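Local coordinates for protein delta toxin (Clostridium perfringens, PDB 2YGT) that acts as a haemolytic beta-pore-forming toxin, probably assembling on target cells into a membrane-spanning beta-barrel, at residues 100-104 and 105-109; 215-218 and 219-223. All coordinates share one frame; numbering follows the deposited sequence.

Contact 1. Residues 100-104 and 105-109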
loop_
_atom_site.group_PDB
_atom_site.type_symbol
_atom_site.label_atom_id
_atom_site.label_comp_id
_atom_site.label_asym_id
_atom_site.label_seq_id
_atom_site.Cartn_x
_atom_site.Cartn_y
_atom_site.Cartn_z
ATOM N N ASN A 100 -5.635 -0.519 -17.371
ATOM C CA ASN A 100 -6.488 -1.212 -18.334
ATOM C C ASN A 100 -6.429 -0.663 -19.759
ATOM O O ASN A 100 -7.257 -1.023 -20.593
ATOM C CB ASN A 100 -7.942 -1.182 -17.867
ATOM C CG ASN A 100 -8.166 -1.969 -16.593
ATOM O OD1 ASN A 100 -8.995 -1.598 -15.763
ATOM N ND2 ASN A 100 -7.427 -3.064 -16.429
ATOM N N SER A 101 -5.462 0.202 -20.045
ATOM C CA SER A 101 -5.468 0.915 -21.319
ATOM C C SER A 101 -4.159 0.837 -22.100
ATOM O O SER A 101 -3.835 1.748 -22.859
ATOM C CB SER A 101 -5.865 2.379 -21.099
ATOM O OG SER A 101 -7.115 2.475 -20.437
ATOM N N LEU A 102 -3.414 -0.247 -21.923
ATOM C CA LEU A 102 -2.194 -0.452 -22.696
ATOM C C LEU A 102 -2.493 -0.573 -24.195
ATOM O O LEU A 102 -1.626 -0.322 -25.033
ATOM C CB LEU A 102 -1.439 -1.686 -22.203
ATOM C CG LEU A 102 -0.045 -1.889 -22.801
ATOM C CD1 LEU A 102 0.821 -0.661 -22.559
ATOM C CD2 LEU A 102 0.613 -3.141 -22.236
ATOM N N ASP A 103 -3.722 -0.961 -24.525
ATOM C CA ASP A 103 -4.156 -1.035 -25.917
ATOM C C ASP A 103 -4.148 0.350 -26.553
ATOM O O ASP A 103 -3.928 0.489 -27.755
ATOM C CB ASP A 103 -5.552 -1.653 -26.018
ATOM C CG ASP A 103 -5.539 -3.153 -25.808
ATOM O OD1 ASP A 103 -4.462 -3.766 -25.972
ATOM O OD2 ASP A 103 -6.605 -3.721 -25.484
ATOM N N SER A 104 -4.391 1.369 -25.736
ATOM C CA SER A 104 -4.333 2.752 -26.192
ATOM C C SER A 104 -2.957 3.340 -25.904
ATOM O O SER A 104 -2.779 4.559 -25.894
ATOM C CB SER A 104 -5.415 3.588 -25.508
ATOM O OG SER A 104 -6.702 3.050 -25.749
ATOM N N SER A 105 -1.993 2.457 -25.669
ATOM C CA SER A 105 -0.618 2.838 -25.352
ATOM C C SER A 105 -0.497 3.793 -24.154
ATOM O O SER A 105 0.387 4.653 -24.115
ATOM C CB SER A 105 0.102 3.390 -26.586
ATOM O OG SER A 105 -0.622 4.444 -27.182
ATOM N N VAL A 106 -1.388 3.631 -23.181
ATOM C CA VAL A 106 -1.216 4.244 -21.872
ATOM C C VAL A 106 -0.346 3.294 -21.067
ATOM O O VAL A 106 -0.599 2.092 -21.052
ATOM C CB VAL A 106 -2.565 4.439 -21.162
ATOM C CG1 VAL A 106 -2.359 5.005 -19.755
ATOM C CG2 VAL A 106 -3.468 5.338 -21.987
ATOM N N LYS A 107 0.681 3.821 -20.408
ATOM C CA LYS A 107 1.654 2.967 -19.736
ATOM C C LYS A 107 1.971 3.385 -18.304
ATOM O O LYS A 107 2.060 4.573 -17.994
ATOM C CB LYS A 107 2.963 2.928 -20.528
ATOM C CG LYS A 107 2.859 2.310 -21.906
ATOM C CD LYS A 107 4.129 2.560 -22.702
ATOM C CE LYS A 107 4.027 1.997 -24.111
ATOM N NZ LYS A 107 5.249 2.299 -24.912
ATOM N N ILE A 108 2.150 2.392 -17.439
ATOM C CA ILE A 108 2.787 2.614 -16.148
ATOM C C ILE A 108 4.290 2.584 -16.390
ATOM O O ILE A 108 4.837 1.545 -16.749
ATOM C CB ILE A 108 2.426 1.514 -15.135
ATOM C CG1 ILE A 108 0.906 1.401 -14.976
ATOM C CG2 ILE A 108 3.086 1.790 -13.791
ATOM C CD1 ILE A 108 0.470 0.337 -13.985
ATOM N N VAL A 109 4.959 3.717 -16.216
ATOM C CA VAL A 109 6.383 3.785 -16.538
ATOM C C VAL A 109 7.297 3.772 -15.313
ATOM O O VAL A 109 8.516 3.654 -15.443
ATOM C CB VAL A 109 6.707 4.998 -17.435
ATOM C CG1 VAL A 109 5.935 4.899 -18.747
ATOM C CG2 VAL A 109 6.393 6.295 -16.707
#
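Ser105 closes the short 3-10 turn at 102-103: its backbone N makes a weak bond of 2.9 Å back to Leu102 O. Its backbone takes a left-handed conformation, and this bends the chain back so that the next residue faces Ser101. Val106 N then donates to Ser101 O over 3.1 Å, with an N-H...O angle of 156°. Ser104 N also donates to Ser101 O, but from the opposite face of the carbonyl plane, so one carbonyl oxygen of the buried Ser101 holds both the turn and the chain leaving it. Beside this bond, Val106 CB lies 3.9 Å from Ser101 CB. The Ser101 hydroxyl has its partner in Gln243 N, on strand 241-259. Val106 O receives a CA-H...O contact from Leu102 CA at 3.4 Å and a hydrogen bond from Asn99 ND2. Leu102 holds CG anti to its own N (chi1 -172°), which brings CD1 to 3.4 Å from Val106 O. The same methyl meets Lys107 CG at 3.7 Å; the extended lysine chain passes obliquely across the leucine, and Asn168 flanks both. Lys107 starts strand 107-112, its backbone bonded to Thr234. The paired bonds, from Val106 N to Ser101 O and from Ser105 N to Leu102 O around a left-handed residue, form a Schellman motif, here ending a single 3-10 turn and leading into strand 107-112.

Contact 2. Residues 215-218 and 219-223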
loop_
_atom_site.group_PDB
_atom_site.type_symbol
_atom_site.label_atom_id
_atom_site.label_comp_id
_atom_site.label_asym_id
_atom_site.label_seq_id
_atom_site.Cartn_x
_atom_site.Cartn_y
_atom_site.Cartn_z
ATOM N N TYR A 215 -0.455 -3.290 22.971
ATOM C CA TYR A 215 0.636 -2.320 22.934
ATOM C C TYR A 215 1.947 -2.922 22.422
ATOM O O TYR A 215 2.900 -2.198 22.142
ATOM C CB TYR A 215 0.822 -1.624 24.292
ATOM C CG TYR A 215 1.456 -2.462 25.386
ATOM C CD1 TYR A 215 0.688 -3.316 26.169
ATOM C CD2 TYR A 215 2.818 -2.378 25.653
ATOM C CE1 TYR A 215 1.262 -4.074 27.176
ATOM C CE2 TYR A 215 3.400 -3.131 26.658
ATOM C CZ TYR A 215 2.617 -3.979 27.416
ATOM O OH TYR A 215 3.192 -4.731 28.416
ATOM N N GLN A 216 1.982 -4.243 22.281
ATOM C CA GLN A 216 3.175 -4.923 21.780
ATOM C C GLN A 216 2.942 -5.609 20.436
ATOM O O GLN A 216 3.743 -6.437 20.008
ATOM C CB GLN A 216 3.696 -5.934 22.804
ATOM C CG GLN A 216 3.813 -5.383 24.214
ATOM C CD GLN A 216 4.737 -6.206 25.092
ATOM O OE1 GLN A 216 4.294 -6.862 26.035
ATOM N NE2 GLN A 216 6.028 -6.179 24.782
ATOM N N LEU A 217 1.845 -5.261 19.775
ATOM C CA LEU A 217 1.554 -5.782 18.446
ATOM C C LEU A 217 1.630 -4.661 17.421
ATOM O O LEU A 217 1.337 -3.508 17.732
ATOM C CB LEU A 217 0.161 -6.416 18.406
ATOM C CG LEU A 217 -0.038 -7.814 19.003
ATOM C CD1 LEU A 217 -1.513 -8.079 19.254
ATOM C CD2 LEU A 217 0.550 -8.880 18.093
ATOM N N SER A 218 2.026 -4.998 16.198
ATOM C CA SER A 218 1.995 -4.032 15.110
ATOM C C SER A 218 0.601 -3.425 14.998
ATOM O O SER A 218 -0.395 -4.094 15.272
ATOM C CB SER A 218 2.364 -4.705 13.789
ATOM O OG SER A 218 2.095 -3.847 12.695
ATOM N N SER A 219 0.531 -2.161 14.597
ATOM C CA SER A 219 -0.758 -1.518 14.372
ATOM C C SER A 219 -1.469 -2.139 13.168
ATOM O O SER A 219 -2.682 -1.990 13.001
ATOM C CB SER A 219 -0.589 -0.011 14.176
ATOM O OG SER A 219 0.390 0.268 13.196
ATOM N N LEU A 220 -0.707 -2.840 12.331
ATOM C CA LEU A 220 -1.281 -3.560 11.202
ATOM C C LEU A 220 -2.144 -4.730 11.676
ATOM O O LEU A 220 -3.002 -5.215 10.938
ATOM C CB LEU A 220 -0.181 -4.053 10.259
ATOM C CG LEU A 220 0.242 -3.076 9.159
ATOM C CD1 LEU A 220 0.713 -1.748 9.746
ATOM C CD2 LEU A 220 1.316 -3.691 8.274
ATOM N N ILE A 221 -1.912 -5.177 12.906
ATOM C CA ILE A 221 -2.676 -6.284 13.469
ATOM C C ILE A 221 -3.833 -5.799 14.342
ATOM O O ILE A 221 -4.926 -6.365 14.305
ATOM C CB ILE A 221 -1.778 -7.245 14.280
ATOM C CG1 ILE A 221 -0.867 -8.039 13.343
ATOM C CG2 ILE A 221 -2.621 -8.189 15.119
ATOM C CD1 ILE A 221 0.123 -8.935 14.060
ATOM N N THR A 222 -3.595 -4.749 15.122
ATOM C CA THR A 222 -4.619 -4.235 16.027
ATOM C C THR A 222 -5.637 -3.346 15.313
ATOM O O THR A 222 -6.816 -3.334 15.669
ATOM C CB THR A 222 -4.003 -3.451 17.209
ATOM O OG1 THR A 222 -3.172 -2.394 16.710
ATOM C CG2 THR A 222 -3.174 -4.374 18.103
ATOM N N GLY A 223 -5.181 -2.599 14.311
ATOM C CA GLY A 223 -6.047 -1.679 13.595
ATOM C C GLY A 223 -6.235 -2.041 12.133
ATOM O O GLY A 223 -7.346 -2.342 11.693
HETATM O O HOH W 1 -0.899 -2.124 18.037
#
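Ser218 is the N-cap of the short helix 219-222, and its side chain caps the first turn. OG accepts from Leu220 N over 3.0 Å at an N-H...O angle of 154°. Setting OG anti to the backbone N (chi1 169°) brings the hydroxyl to the Leu220 N-H, and there it also bonds to Pro157 O. As that carbonyl can only accept, the serine hydroxyl is donor and acceptor at once, and its rotation is fixed. The Ser218 carbonyl takes two N-H groups of the helix. Thr222 N approaches in the carbonyl plane at 3.3 Å, the alpha-helical bond, whereas Ile221 N, at 3.0 Å, sits well above the plane, 62° out of it, as in a 3-10 turn. Leu217, just before the cap, points its side chain toward the helix. Its CD2 meets Ile221 CD1 at 4.1 Å, the two side chains crossing at about a right angle, with Phe198 against both. Leu217 CB touches Thr222 CG2 at 3.9 Å. A water also joins Leu217 and Thr222, donating to Leu217 O at 2.6 Å and bonded to Thr222 OG1 at 2.6 Å. Ile221 further packs on Tyr159, Met87 and Trp89. The hydroxyl and carbonyl of Ser218 together thus take three N-H groups of the first turn, which hydrogen bonding within a helix leaves without partners, while the water ties the residue before the cap to the last of the helix.

Overall arrangement
Contact 1 and contact 2 lie on opposite sides of the chain's centre in this elongated, strand-rich molecule, with centres 38 Å apart and nearest atoms about 23 Å apart. Contact 1 comes first along the chain. Two strands connect their surroundings. Strand 84-99 packs against Ile221 through Met87, Trp89 and Pro90, then runs on to end just before the turn at 100-104. Strand 224-235 begins one residue after the capped helix 219-222 and pairs antiparallel with strand 107-112, which contact 1 introduces. The two local turns therefore stand at distant ends of shared beta-structure: contact 1 joins strand 84-99 to strand 107-112, whereas contact 2 ends a long loop and leads into strand 224-235.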